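Local structure of SAR-endolysin (1XJU) at residues 105-108 with 109-112. The protein degrades the host peptidoglycan as a signal-arrest-release lysozyme, released from the membrane once the pinholin has permeabilised it, so that new phage particles can escape. Residues are numbered along the deposited sequence; the frame is centred on the assembly and turned at random.
Sequences VETS and IHKW. With SO4 (sulfate ion), chain D.
Glu106, the last residue of strand 103-106, reaches over the first turn of helix 108-114 and places one carboxylate oxygen on His110 and the other on Lys111. Its CG stands anti to the backbone N (chi1 -175°) and the chain runs on extended, which carries the carboxylate to the helix. Glu106 OE2 accepts from His110 ND1 at 2.6 Å; the oxygen lies in the plane of the imidazole, at its edge, and is met on its anti side, somewhat out of the carboxylate plane, the two planes being 58° apart. Lys111 NZ comes to Glu106 OE1 from above the carboxylate plane, a salt bridge of 2.7 Å, while Lys111 CG lies 3.1 Å from Glu106 CD. A bend at the last torsion of the lysine (chi4 -66°) brings the ammonium back to this oxygen. The same NZ holds O4 of a sulfate, probably from the crystallisation liquor, whose O2 takes the backbone N of Glu106 and which Arg101 also binds. The lysine ammonium, with the N-H from His110, probably keeps the carboxylate ionised.

Thr107 is the N-cap of helix 108-114. Thr107 OG1 accepts from His110 N at 3.1 Å, while its hydroxyl donates to the carbonyl oxygen of Leu93. Ile109 CG2 packs against the threonine side chain, and both residues touch Phe128. Ser108 contributes mainly backbone: Ser108 O receives Trp112 N at 3.0 Å and lies 3.3 Å from Trp112 CD1. Thr107 O takes Lys111 N in the same i to i+4 pattern. Phe68 meets the His110 ring edge-to-face. Together these contacts form a threonine N-cap at a strand-to-helix junction, joining the two-stranded hairpin to helix 108-114 of the phage lysozyme fold, away from the annotated active-site residues.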
loop_
_atom_site.group_PDB
_atom_site.type_symbol
_atom_site.label_atom_id
_atom_site.label_comp_id
_atom_site.label_asym_id
_atom_site.label_seq_id
_atom_site.Cartn_x
_atom_site.Cartn_y
_atom_site.Cartn_z
ATOM N N VAL A 105 -2.065 -3.724 -17.058
ATOM C CA VAL A 105 -1.055 -4.762 -17.062
ATOM C C VAL A 105 -0.609 -5.054 -15.644
ATOM O O VAL A 105 -0.802 -4.261 -14.706
ATOM C CB VAL A 105 0.123 -4.378 -17.953
ATOM C CG1 VAL A 105 -0.353 -4.105 -19.349
ATOM C CG2 VAL A 105 0.896 -3.218 -17.426
ATOM N N GLU A 106 0.027 -6.192 -15.458
ATOM C CA GLU A 106 0.490 -6.616 -14.148
ATOM C C GLU A 106 1.614 -5.723 -13.657
ATOM O O GLU A 106 2.509 -5.313 -14.402
ATOM C CB GLU A 106 0.994 -8.047 -14.259
ATOM C CG GLU A 106 1.392 -8.662 -12.933
ATOM C CD GLU A 106 1.846 -10.113 -13.062
ATOM O OE1 GLU A 106 2.029 -10.605 -14.208
ATOM O OE2 GLU A 106 1.979 -10.760 -12.012
ATOM N N THR A 107 1.612 -5.377 -12.368
ATOM C CA THR A 107 2.717 -4.631 -11.819
ATOM C C THR A 107 3.920 -5.563 -11.655
ATOM O O THR A 107 3.822 -6.772 -11.387
ATOM C CB THR A 107 2.354 -4.079 -10.450
ATOM O OG1 THR A 107 1.992 -5.195 -9.631
ATOM C CG2 THR A 107 1.207 -3.086 -10.496
ATOM N N SER A 108 5.082 -4.955 -11.715
ATOM C CA SER A 108 6.302 -5.683 -11.374
ATOM C C SER A 108 6.285 -6.186 -9.950
ATOM O O SER A 108 6.753 -7.306 -9.692
ATOM C CB SER A 108 7.465 -4.790 -11.586
ATOM O OG SER A 108 7.621 -4.499 -12.955
ATOM N N ILE A 109 5.764 -5.398 -8.994
ATOM C CA ILE A 109 5.750 -5.875 -7.615
ATOM C C ILE A 109 4.955 -7.157 -7.486
ATOM O O ILE A 109 5.363 -8.072 -6.768
ATOM C CB ILE A 109 5.266 -4.759 -6.678
ATOM C CG1 ILE A 109 5.668 -5.044 -5.245
ATOM C CG2 ILE A 109 3.760 -4.469 -6.794
ATOM C CD1 ILE A 109 5.485 -3.888 -4.299
ATOM N N HIS A 110 3.839 -7.261 -8.191
ATOM C CA HIS A 110 3.059 -8.476 -8.187
ATOM C C HIS A 110 3.788 -9.644 -8.870
ATOM O O HIS A 110 3.743 -10.781 -8.370
ATOM C CB HIS A 110 1.685 -8.215 -8.826
ATOM C CG HIS A 110 0.755 -9.394 -8.800
ATOM N ND1 HIS A 110 0.680 -10.321 -9.830
ATOM C CD2 HIS A 110 -0.163 -9.793 -7.887
ATOM C CE1 HIS A 110 -0.263 -11.207 -9.528
ATOM N NE2 HIS A 110 -0.748 -10.960 -8.334
ATOM N N LYS A 111 4.413 -9.365 -9.979
ATOM C CA LYS A 111 5.191 -10.389 -10.679
ATOM C C LYS A 111 6.217 -11.018 -9.735
ATOM O O LYS A 111 6.354 -12.232 -9.680
ATOM C CB LYS A 111 5.881 -9.785 -11.885
ATOM C CG LYS A 111 4.948 -9.577 -13.033
ATOM C CD LYS A 111 5.687 -9.149 -14.257
ATOM C CE LYS A 111 4.742 -8.816 -15.405
ATOM N NZ LYS A 111 4.004 -9.964 -15.910
ATOM N N TRP A 112 6.981 -10.182 -9.045
ATOM C CA TRP A 112 8.005 -10.703 -8.172
ATOM C C TRP A 112 7.451 -11.403 -6.967
ATOM O O TRP A 112 7.991 -12.430 -6.542
ATOM C CB TRP A 112 8.998 -9.607 -7.792
ATOM C CG TRP A 112 9.838 -9.123 -8.916
ATOM C CD1 TRP A 112 9.943 -7.864 -9.350
ATOM C CD2 TRP A 112 10.742 -9.897 -9.715
ATOM N NE1 TRP A 112 10.868 -7.776 -10.379
ATOM C CE2 TRP A 112 11.385 -9.017 -10.598
ATOM C CE3 TRP A 112 11.121 -11.234 -9.740
ATOM C CZ2 TRP A 112 12.305 -9.453 -11.547
ATOM C CZ3 TRP A 112 12.089 -11.651 -10.673
ATOM C CH2 TRP A 112 12.655 -10.756 -11.531
HETATM S S SO4 D . 2.095 -8.195 -18.533
HETATM O O1 SO4 D . 1.462 -8.408 -19.798
HETATM O O2 SO4 D . 1.066 -7.981 -17.505
HETATM O O3 SO4 D . 3.023 -7.077 -18.622
HETATM O O4 SO4 D . 2.932 -9.365 -18.313
#